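PDB 6VJR: vinylacetyl-CoA Delta-isomerase from Nitrosopumilus maritimus SCM1, which probably dehydrates 4-hydroxybutyryl-CoA and isomerises vinylacetyl-CoA with the help of bound FAD and a [4Fe-4S] cluster, and tolerates oxygen. Local coordinates for residues A[68-73]-A[96-101]; A[82-87]-A[289-294]; A[241-246]-A[421-426]. All coordinates share one frame; numbering follows the deposited sequence.

Contact 1 (A[68-73]-A[96-101]); sequences NRFLHI and TCFQRC. With SF4 (iron/sulfur cluster), chain E.
The Phe70 ring and the extended side chain of Arg100 carry most of this buried contact. A CH-pi interaction leads it: Arg100 CB stands 3.8 Å from the centroid of the Phe70 ring, almost on the ring normal, and CG and CD run on beside CG and CD2 of Phe70. Beyond them the guanidinium stacks on the Asn68 amide, the two planes 26° apart, while Leu71 CD1 meets its edge. That amide is held by an Asx turn, Asn68 OD1 accepting from Phe70 N at 2.9 Å. Arg100 NH1 hydrogen-bonds to Thr45 OG1, NH2 makes a weak bond to the Leu141 carbonyl, and Tyr46 adds a cation-pi contact. Phe70 leans on a cluster-binding loop, in which Cys97 SG and Cys101 SG bind FE3 and FE4 of the [4Fe-4S] cluster at 2.3 and 2.4 Å. Round the ring the other contacts are apolar and sulfur-aromatic: Phe98 CE1 sits 3.8 Å from Phe70 CZ, near the Phe70 plane, and Cys101 SG lies at the ring edge. An alanine at Arg100 would keep CB but lose the guanidinium, and would probably leave Phe70 and Asn68 less firmly packed. Phe98 turns one face to the cluster, S1 over its centre.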
loop_
_atom_site.group_PDB
_atom_site.type_symbol
_atom_site.label_atom_id
_atom_site.label_comp_id
_atom_site.label_asym_id
_atom_site.label_seq_id
_atom_site.Cartn_x
_atom_site.Cartn_y
_atom_site.Cartn_z
ATOM N N ASN A 68 -32.307 7.463 25.210
ATOM C CA ASN A 68 -31.323 7.752 24.183
ATOM C C ASN A 68 -30.478 6.492 23.957
ATOM O O ASN A 68 -30.041 5.860 24.902
ATOM C CB ASN A 68 -30.490 8.965 24.572
ATOM C CG ASN A 68 -29.637 9.446 23.429
ATOM O OD1 ASN A 68 -28.629 8.824 23.099
ATOM N ND2 ASN A 68 -30.026 10.554 22.822
ATOM N N ARG A 69 -30.218 6.162 22.684
ATOM C CA ARG A 69 -29.464 4.949 22.358
ATOM C C ARG A 69 -28.053 4.955 22.957
ATOM O O ARG A 69 -27.536 3.900 23.275
ATOM C CB ARG A 69 -29.457 4.645 20.856
ATOM C CG ARG A 69 -28.760 3.341 20.498
ATOM C CD ARG A 69 -28.980 3.010 19.058
ATOM N NE ARG A 69 -30.369 2.921 18.612
ATOM C CZ ARG A 69 -31.223 1.949 18.879
ATOM N NH1 ARG A 69 -32.421 1.997 18.329
ATOM N NH2 ARG A 69 -30.896 0.911 19.628
ATOM N N PHE A 70 -27.476 6.122 23.224
ATOM C CA PHE A 70 -26.189 6.176 23.904
ATOM C C PHE A 70 -26.238 5.677 25.344
ATOM O O PHE A 70 -25.197 5.347 25.910
ATOM C CB PHE A 70 -25.581 7.577 23.872
ATOM C CG PHE A 70 -25.043 7.962 22.514
ATOM C CD1 PHE A 70 -23.860 7.404 22.054
ATOM C CD2 PHE A 70 -25.712 8.841 21.692
ATOM C CE1 PHE A 70 -23.332 7.777 20.827
ATOM C CE2 PHE A 70 -25.193 9.206 20.463
ATOM C CZ PHE A 70 -23.993 8.697 20.043
ATOM N N LEU A 71 -27.438 5.551 25.932
ATOM C CA LEU A 71 -27.570 5.088 27.318
ATOM C C LEU A 71 -28.118 3.662 27.391
ATOM O O LEU A 71 -28.442 3.165 28.485
ATOM C CB LEU A 71 -28.513 6.053 28.045
ATOM C CG LEU A 71 -27.997 7.479 28.257
ATOM C CD1 LEU A 71 -29.115 8.424 28.705
ATOM C CD2 LEU A 71 -26.880 7.434 29.258
ATOM N N HIS A 72 -28.308 3.055 26.225
ATOM C CA HIS A 72 -28.948 1.754 26.126
ATOM C C HIS A 72 -27.946 0.608 26.221
ATOM O O HIS A 72 -26.928 0.608 25.544
ATOM C CB HIS A 72 -29.756 1.665 24.840
ATOM C CG HIS A 72 -30.452 0.372 24.656
ATOM N ND1 HIS A 72 -31.461 -0.064 25.488
ATOM C CD2 HIS A 72 -30.432 -0.489 23.635
ATOM C CE1 HIS A 72 -31.938 -1.213 25.000
ATOM N NE2 HIS A 72 -31.355 -1.463 23.849
ATOM N N ILE A 73 -28.287 -0.380 27.057
ATOM C CA ILE A 73 -27.518 -1.602 27.218
ATOM C C ILE A 73 -28.080 -2.594 26.180
ATOM O O ILE A 73 -29.251 -2.966 26.192
ATOM C CB ILE A 73 -27.592 -2.165 28.638
ATOM C CG1 ILE A 73 -27.139 -1.178 29.742
ATOM C CG2 ILE A 73 -26.853 -3.483 28.700
ATOM C CD1 ILE A 73 -25.717 -0.717 29.687
ATOM N N THR A 96 -17.604 15.518 13.048
ATOM C CA THR A 96 -16.634 15.603 14.120
ATOM C C THR A 96 -16.869 14.470 15.095
ATOM O O THR A 96 -17.708 13.595 14.873
ATOM C CB THR A 96 -16.724 16.965 14.821
ATOM O OG1 THR A 96 -15.549 17.103 15.632
ATOM C CG2 THR A 96 -17.973 17.047 15.675
ATOM N N CYS A 97 -16.077 14.508 16.186
ATOM C CA CYS A 97 -16.331 13.617 17.300
ATOM C C CYS A 97 -17.468 14.151 18.173
ATOM O O CYS A 97 -17.310 15.193 18.796
ATOM C CB CYS A 97 -15.065 13.416 18.121
ATOM S SG CYS A 97 -15.400 12.456 19.626
ATOM N N PHE A 98 -18.570 13.403 18.282
ATOM C CA PHE A 98 -19.750 13.833 19.020
ATOM C C PHE A 98 -19.733 13.204 20.429
ATOM O O PHE A 98 -20.721 13.241 21.133
ATOM C CB PHE A 98 -21.037 13.579 18.202
ATOM C CG PHE A 98 -21.035 12.230 17.497
ATOM C CD1 PHE A 98 -21.379 11.079 18.190
ATOM C CD2 PHE A 98 -20.517 12.088 16.192
ATOM C CE1 PHE A 98 -21.365 9.836 17.545
ATOM C CE2 PHE A 98 -20.486 10.842 15.578
ATOM C CZ PHE A 98 -20.915 9.721 16.255
ATOM N N GLN A 99 -18.647 12.497 20.767
ATOM C CA GLN A 99 -18.198 12.283 22.141
ATOM C C GLN A 99 -18.913 11.197 22.941
ATOM O O GLN A 99 -18.303 10.655 23.861
ATOM C CB GLN A 99 -18.252 13.602 22.898
ATOM C CG GLN A 99 -17.291 14.628 22.344
ATOM C CD GLN A 99 -17.767 16.055 22.454
ATOM O OE1 GLN A 99 -17.866 16.615 23.559
ATOM N NE2 GLN A 99 -18.041 16.671 21.301
ATOM N N ARG A 100 -20.187 10.911 22.690
ATOM C CA ARG A 100 -20.981 10.154 23.666
ATOM C C ARG A 100 -20.820 8.611 23.517
ATOM O O ARG A 100 -21.347 7.827 24.337
ATOM C CB ARG A 100 -22.406 10.629 23.369
ATOM C CG ARG A 100 -23.333 10.730 24.560
ATOM C CD ARG A 100 -24.607 11.506 24.304
ATOM N NE ARG A 100 -25.578 11.066 25.303
ATOM C CZ ARG A 100 -26.828 11.400 25.308
ATOM N NH1 ARG A 100 -27.319 12.122 24.333
ATOM N NH2 ARG A 100 -27.612 10.979 26.312
ATOM N N CYS A 101 -20.098 8.162 22.480
ATOM C CA CYS A 101 -19.873 6.738 22.213
ATOM C C CYS A 101 -19.073 6.132 23.369
ATOM O O CYS A 101 -19.261 4.972 23.695
ATOM C CB CYS A 101 -19.115 6.474 20.902
ATOM S SG CYS A 101 -19.861 7.344 19.501
HETATM FE FE1 SF4 E . -15.003 7.884 19.362
HETATM FE FE2 SF4 E . -15.993 8.724 16.940
HETATM FE FE3 SF4 E . -15.994 10.362 18.961
HETATM FE FE4 SF4 E . -17.796 8.376 18.874
HETATM S S1 SF4 E . -17.724 10.171 17.536
HETATM S S2 SF4 E . -16.491 8.998 20.727
HETATM S S3 SF4 E . -16.462 6.694 17.964
HETATM S S4 SF4 E . -14.123 9.441 18.048
#

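Contact 2 (A[82-87]-A[289-294]); sequences LQNKMQ and HRRSYV. With FE (Fe (III) ion), chain I; SF4 (iron/sulfur cluster), chain E.
Five polar side chains, Gln83, Asn84, Gln87, Arg291 and Ser292, meet in a buried network between helix 77-94 and the end of helix 278-292. Arg291 reaches it by a bent chain, its CG in the crowded position between backbone N and carbonyl carbon (chi1 55°). Its guanidinium grips Gln83 end-on: NH1 and NH2 both donate to the single acceptor Gln83 OE1, which lies 2.8 Å from each of the two nitrogens. The bond from NH1 arrives in the carbonyl plane, whereas NH2 stands above it. NE is met by the carbonyl of Tyr288, NH1 also by Ser344, and NH2 adds a weak bond to Ser292 OG.

The contact joins the N-terminal and C-terminal regions of an HpaB-family protein, the latter of the acyl-CoA dehydrogenase clan. Segment 289-294 carries iron ligands: His289, on helix 278-292, and Tyr293, further along, bind Fe(III) through NE2 at 2.3 Å and OH at 2.0 Å; Glu443 completes the protein ligands.

Over one face of the Arg291 guanidinium lies Asn84 ND2. This amide donates, nearly straight (163°), to Gln87 OE1 at 2.9 Å, with only a weak bond to Arg291 O, and Asn84 OD1 pairs with Ser344. Gln87 NE2 in turn gives a weak bond to Ser292 OG, 2.9 Å away, whose strongest partner is Asp105; the same carboxylate oxygen accepts from His289 ND1, a second-shell link likely to make the imidazole a more electron-rich iron ligand. Apolar cover comes from Val294, its CG1 3.4 Å from Asn84 O. Ser292 O lies 3.4 Å from cluster S3.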
loop_
_atom_site.group_PDB
_atom_site.type_symbol
_atom_site.label_atom_id
_atom_site.label_comp_id
_atom_site.label_asym_id
_atom_site.label_seq_id
_atom_site.Cartn_x
_atom_site.Cartn_y
_atom_site.Cartn_z
ATOM N N LEU A 82 -27.625 -1.061 15.340
ATOM C CA LEU A 82 -28.231 0.260 15.419
ATOM C C LEU A 82 -27.307 1.315 16.025
ATOM O O LEU A 82 -27.363 2.491 15.638
ATOM C CB LEU A 82 -29.531 0.126 16.186
ATOM C CG LEU A 82 -30.678 -0.431 15.344
ATOM C CD1 LEU A 82 -31.794 -0.860 16.262
ATOM C CD2 LEU A 82 -31.257 0.588 14.370
ATOM N N GLN A 83 -26.428 0.904 16.951
ATOM C CA GLN A 83 -25.406 1.826 17.462
ATOM C C GLN A 83 -24.570 2.323 16.273
ATOM O O GLN A 83 -24.338 3.535 16.145
ATOM C CB GLN A 83 -24.402 1.185 18.436
ATOM C CG GLN A 83 -25.001 0.728 19.759
ATOM C CD GLN A 83 -24.015 -0.032 20.616
ATOM O OE1 GLN A 83 -23.044 -0.608 20.114
ATOM N NE2 GLN A 83 -24.229 -0.015 21.910
ATOM N N ASN A 84 -24.142 1.394 15.408
ATOM C CA ASN A 84 -23.314 1.741 14.238
ATOM C C ASN A 84 -24.054 2.620 13.230
ATOM O O ASN A 84 -23.517 3.585 12.723
ATOM C CB ASN A 84 -22.778 0.493 13.555
ATOM C CG ASN A 84 -21.717 -0.294 14.279
ATOM O OD1 ASN A 84 -21.544 -1.478 13.975
ATOM N ND2 ASN A 84 -20.954 0.326 15.170
ATOM N N LYS A 85 -25.327 2.327 12.977
ATOM C CA LYS A 85 -26.131 3.142 12.059
ATOM C C LYS A 85 -26.233 4.585 12.580
ATOM O O LYS A 85 -26.057 5.548 11.834
ATOM C CB LYS A 85 -27.490 2.509 11.881
ATOM C CG LYS A 85 -27.482 1.177 11.180
ATOM C CD LYS A 85 -28.845 0.580 10.985
ATOM C CE LYS A 85 -28.825 -0.541 10.020
ATOM N NZ LYS A 85 -30.120 -1.177 9.937
ATOM N N MET A 86 -26.514 4.733 13.884
ATOM C CA MET A 86 -26.558 6.020 14.562
ATOM C C MET A 86 -25.224 6.756 14.459
ATOM O O MET A 86 -25.195 7.960 14.191
ATOM C CB MET A 86 -27.078 5.832 16.000
ATOM C CG MET A 86 -27.104 7.160 16.764
ATOM S SD MET A 86 -27.648 6.964 18.463
ATOM C CE MET A 86 -26.279 6.102 19.224
ATOM N N GLN A 87 -24.143 6.048 14.783
ATOM C CA GLN A 87 -22.790 6.605 14.707
ATOM C C GLN A 87 -22.476 7.201 13.328
ATOM O O GLN A 87 -21.947 8.318 13.231
ATOM C CB GLN A 87 -21.785 5.557 15.124
ATOM C CG GLN A 87 -21.786 5.275 16.620
ATOM C CD GLN A 87 -21.167 3.948 16.993
ATOM O OE1 GLN A 87 -20.995 3.060 16.150
ATOM N NE2 GLN A 87 -20.810 3.809 18.270
ATOM N N HIS A 289 -15.603 -0.518 21.558
ATOM C CA HIS A 289 -15.182 0.782 21.071
ATOM C C HIS A 289 -14.427 0.687 19.737
ATOM O O HIS A 289 -14.576 1.583 18.898
ATOM C CB HIS A 289 -14.415 1.566 22.117
ATOM C CG HIS A 289 -14.431 3.029 21.828
ATOM N ND1 HIS A 289 -15.573 3.796 21.775
ATOM C CD2 HIS A 289 -13.417 3.851 21.490
ATOM C CE1 HIS A 289 -15.214 5.044 21.407
ATOM N NE2 HIS A 289 -13.901 5.094 21.233
ATOM N N ARG A 290 -13.697 -0.406 19.518
ATOM C CA ARG A 290 -12.933 -0.601 18.286
ATOM C C ARG A 290 -13.855 -0.689 17.068
ATOM O O ARG A 290 -13.433 -0.406 15.964
ATOM C CB ARG A 290 -11.987 -1.792 18.430
ATOM C CG ARG A 290 -10.760 -1.379 19.229
ATOM C CD ARG A 290 -9.778 -2.461 19.507
ATOM N NE ARG A 290 -8.702 -1.958 20.357
ATOM C CZ ARG A 290 -7.943 -2.719 21.124
ATOM N NH1 ARG A 290 -7.932 -4.021 20.962
ATOM N NH2 ARG A 290 -7.236 -2.176 22.076
ATOM N N ARG A 291 -15.150 -1.000 17.243
ATOM C CA ARG A 291 -16.056 -0.903 16.105
ATOM C C ARG A 291 -17.082 0.236 16.199
ATOM O O ARG A 291 -17.871 0.427 15.258
ATOM C CB ARG A 291 -16.687 -2.217 15.692
ATOM C CG ARG A 291 -17.427 -3.015 16.719
ATOM C CD ARG A 291 -18.908 -2.627 16.928
ATOM N NE ARG A 291 -19.083 -1.575 17.925
ATOM C CZ ARG A 291 -20.261 -1.296 18.538
ATOM N NH1 ARG A 291 -21.418 -1.866 18.154
ATOM N NH2 ARG A 291 -20.273 -0.408 19.509
ATOM N N SER A 292 -16.997 1.070 17.243
ATOM C CA SER A 292 -17.649 2.367 17.244
ATOM C C SER A 292 -17.042 3.311 16.220
ATOM O O SER A 292 -17.678 4.317 15.857
ATOM C CB SER A 292 -17.697 2.937 18.659
ATOM O OG SER A 292 -18.664 2.186 19.405
ATOM N N TYR A 293 -15.840 2.957 15.735
ATOM C CA TYR A 293 -15.149 3.727 14.693
ATOM C C TYR A 293 -15.874 3.727 13.350
ATOM O O TYR A 293 -15.438 4.410 12.436
ATOM C CB TYR A 293 -13.660 3.362 14.530
ATOM C CG TYR A 293 -12.925 3.843 15.758
ATOM C CD1 TYR A 293 -12.420 5.133 15.816
ATOM C CD2 TYR A 293 -12.790 3.035 16.866
ATOM C CE1 TYR A 293 -11.869 5.649 16.963
ATOM C CE2 TYR A 293 -12.236 3.525 18.032
ATOM C CZ TYR A 293 -11.827 4.841 18.089
ATOM O OH TYR A 293 -11.389 5.349 19.245
ATOM N N VAL A 294 -17.022 3.057 13.240
ATOM C CA VAL A 294 -17.971 3.345 12.174
ATOM C C VAL A 294 -18.313 4.843 12.112
ATOM O O VAL A 294 -18.638 5.381 11.050
ATOM C CB VAL A 294 -19.207 2.478 12.357
ATOM C CG1 VAL A 294 -20.405 2.965 11.549
ATOM C CG2 VAL A 294 -18.866 1.047 12.031
HETATM FE FE FE I . -12.441 6.616 20.374
HETATM FE FE1 SF4 E . -15.003 7.884 19.362
HETATM FE FE2 SF4 E . -15.993 8.724 16.940
HETATM FE FE3 SF4 E . -15.994 10.362 18.961
HETATM FE FE4 SF4 E . -17.796 8.376 18.874
HETATM S S1 SF4 E . -17.724 10.171 17.536
HETATM S S2 SF4 E . -16.491 8.998 20.727
HETATM S S3 SF4 E . -16.462 6.694 17.964
HETATM S S4 SF4 E . -14.123 9.441 18.048
#

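Contact 3 (A[241-246]-A[421-426]); sequences GDIDDG and RMRILR. With NA (sodium ion), chain K.
This is a mixed polar and apolar contact in which a sodium-binding loop, between strands 224-228 and 254-259, lies against one side of helix 418-432. Its charged part is a salt bridge: Arg426 NE donates to Asp244 OD1 at 3.0 Å, meeting the carboxylate from above its plane, the two flat groups 80° apart. Arg426 is also paired with Glu429, and Asp244 OD2 with the backbone N of Glu394. Ile243 carries the non-polar side: its CG1 covers one face of the Arg423 guanidinium, 3.6 Å above it, and its CG2 lies 4.5 Å from Met422 CE; Glu419 holds that guanidinium. A type I turn from Ile243 to Gly246 brings Gly246 CA into a CA-H...O contact with Arg426 O, where any side chain would clash. One water links Asp244 O to Arg426 O, another Gly246 O to Arg423 O. Gly241 O, ahead of the turn, and Asp245 OD1, within it, bind sodium at 2.2 and 2.4 Å, with the Arg236 and Glu239 carbonyls; a water on the ion donates to Asp242 OD1 and Asp245 OD2. Arg423 reaches Ala475 of a second subunit, and Asp244 salt-bridges Arg230 of a third. Helix 418-432 packs through Ile424 and Leu425 on helix 295-314.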
loop_
_atom_site.group_PDB
_atom_site.type_symbol
_atom_site.label_atom_id
_atom_site.label_comp_id
_atom_site.label_asym_id
_atom_site.label_seq_id
_atom_site.Cartn_x
_atom_site.Cartn_y
_atom_site.Cartn_z
ATOM N N GLY A 241 -15.285 35.722 12.624
ATOM C CA GLY A 241 -15.466 35.126 11.320
ATOM C C GLY A 241 -15.496 33.611 11.458
ATOM O O GLY A 241 -14.790 33.037 12.291
ATOM N N ASP A 242 -16.275 32.963 10.595
ATOM C CA ASP A 242 -16.476 31.532 10.682
ATOM C C ASP A 242 -15.883 30.755 9.502
ATOM O O ASP A 242 -15.816 29.539 9.574
ATOM C CB ASP A 242 -17.962 31.243 10.816
ATOM C CG ASP A 242 -18.578 31.638 12.155
ATOM O OD1 ASP A 242 -17.809 31.857 13.151
ATOM O OD2 ASP A 242 -19.825 31.711 12.204
ATOM N N ILE A 243 -15.468 31.409 8.419
ATOM C CA ILE A 243 -14.986 30.683 7.259
ATOM C C ILE A 243 -13.705 29.907 7.567
ATOM O O ILE A 243 -13.627 28.738 7.225
ATOM C CB ILE A 243 -14.853 31.606 6.049
ATOM C CG1 ILE A 243 -16.206 32.151 5.592
ATOM C CG2 ILE A 243 -14.097 30.917 4.925
ATOM C CD1 ILE A 243 -16.119 33.097 4.412
ATOM N N ASP A 244 -12.732 30.533 8.236
ATOM C CA ASP A 244 -11.429 29.898 8.399
ATOM C C ASP A 244 -11.491 28.686 9.330
ATOM O O ASP A 244 -10.631 27.824 9.287
ATOM C CB ASP A 244 -10.368 30.912 8.792
ATOM C CG ASP A 244 -10.110 31.982 7.745
ATOM O OD1 ASP A 244 -10.541 31.753 6.601
ATOM O OD2 ASP A 244 -9.501 33.035 8.089
ATOM N N ASP A 245 -12.543 28.568 10.143
ATOM C CA ASP A 245 -12.758 27.406 10.980
ATOM C C ASP A 245 -13.043 26.111 10.191
ATOM O O ASP A 245 -12.863 24.991 10.729
ATOM C CB ASP A 245 -13.970 27.570 11.905
ATOM C CG ASP A 245 -14.069 28.813 12.793
ATOM O OD1 ASP A 245 -13.494 29.858 12.462
ATOM O OD2 ASP A 245 -14.720 28.746 13.851
ATOM N N GLY A 246 -13.595 26.245 8.972
ATOM C CA GLY A 246 -13.937 25.122 8.106
ATOM C C GLY A 246 -15.276 24.513 8.469
ATOM O O GLY A 246 -16.216 24.540 7.672
ATOM N N ARG A 421 -16.230 28.497 -2.709
ATOM C CA ARG A 421 -14.991 27.787 -2.950
ATOM C C ARG A 421 -14.052 27.895 -1.750
ATOM O O ARG A 421 -13.459 26.905 -1.341
ATOM C CB ARG A 421 -14.404 28.289 -4.249
ATOM C CG ARG A 421 -13.174 27.550 -4.731
ATOM C CD ARG A 421 -12.856 27.892 -6.186
ATOM N NE ARG A 421 -11.664 27.181 -6.663
ATOM C CZ ARG A 421 -10.426 27.665 -6.809
ATOM N NH1 ARG A 421 -10.185 28.947 -6.592
ATOM N NH2 ARG A 421 -9.436 26.821 -7.085
ATOM N N MET A 422 -13.944 29.084 -1.176
ATOM C CA MET A 422 -13.180 29.266 0.050
ATOM C C MET A 422 -13.703 28.388 1.184
ATOM O O MET A 422 -12.922 27.756 1.895
ATOM C CB MET A 422 -13.121 30.727 0.488
ATOM C CG MET A 422 -12.445 31.580 -0.521
ATOM S SD MET A 422 -12.289 33.324 -0.090
ATOM C CE MET A 422 -11.944 33.098 1.658
ATOM N N ARG A 423 -15.013 28.379 1.393
ATOM C CA ARG A 423 -15.568 27.620 2.495
ATOM C C ARG A 423 -15.254 26.124 2.362
ATOM O O ARG A 423 -14.934 25.462 3.343
ATOM C CB ARG A 423 -17.089 27.830 2.568
ATOM C CG ARG A 423 -17.482 29.155 3.184
ATOM C CD ARG A 423 -18.975 29.419 3.035
ATOM N NE ARG A 423 -19.437 30.621 3.712
ATOM C CZ ARG A 423 -19.530 30.765 5.019
ATOM N NH1 ARG A 423 -19.442 29.726 5.826
ATOM N NH2 ARG A 423 -19.842 31.951 5.507
ATOM N N ILE A 424 -15.384 25.579 1.145
ATOM C CA ILE A 424 -15.187 24.144 0.992
ATOM C C ILE A 424 -13.694 23.807 1.179
ATOM O O ILE A 424 -13.354 22.803 1.792
ATOM C CB ILE A 424 -15.787 23.566 -0.301
ATOM C CG1 ILE A 424 -16.064 22.075 -0.099
ATOM C CG2 ILE A 424 -14.918 23.843 -1.520
ATOM C CD1 ILE A 424 -17.286 21.809 0.760
ATOM N N LEU A 425 -12.788 24.656 0.694
ATOM C CA LEU A 425 -11.365 24.461 0.937
ATOM C C LEU A 425 -11.029 24.460 2.429
ATOM O O LEU A 425 -10.270 23.602 2.901
ATOM C CB LEU A 425 -10.535 25.492 0.173
ATOM C CG LEU A 425 -10.523 25.356 -1.356
ATOM C CD1 LEU A 425 -10.083 26.630 -2.001
ATOM C CD2 LEU A 425 -9.593 24.229 -1.750
ATOM N N ARG A 426 -11.615 25.404 3.167
ATOM C CA ARG A 426 -11.423 25.452 4.628
ATOM C C ARG A 426 -11.942 24.177 5.299
ATOM O O ARG A 426 -11.367 23.711 6.264
ATOM C CB ARG A 426 -12.043 26.708 5.248
ATOM C CG ARG A 426 -11.233 27.956 4.888
ATOM C CD ARG A 426 -9.855 27.923 5.512
ATOM N NE ARG A 426 -9.258 29.250 5.432
ATOM C CZ ARG A 426 -7.955 29.482 5.136
ATOM N NH1 ARG A 426 -7.096 28.494 5.223
ATOM N NH2 ARG A 426 -7.556 30.715 4.860
HETATM NA NA NA K . -13.353 31.958 13.623
HETATM O O HOH W 1 -15.277 31.174 14.713
HETATM O O HOH W 2 -9.924 25.156 8.450
HETATM O O HOH W 3 -15.867 27.020 5.788
HETATM O O HOH W 4 -11.743 33.080 12.024
#

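In the fold
From the N terminus, the chain leaves strand 66-68 and contact 1 closes a short loop round helix 77-94, joining the loops that flank it. That helix also carries the first half of contact 2, which closes only some 200 residues later, on helix 278-292, so contacts 1 and 2 cross. They touch, as where Phe70 CE2 meets Met86 CE at 3.5 Å, and both reach the iron-sulfur cluster. Contact 3 opens in the loop before strand 254-259, inside the span of contact 2, and closes beyond it on helix 418-432; these two cross as well. Its centre lies about 28 Å from that of contact 1. Contacts 2 and 3 each tie the N-terminal family region to the C-terminal one.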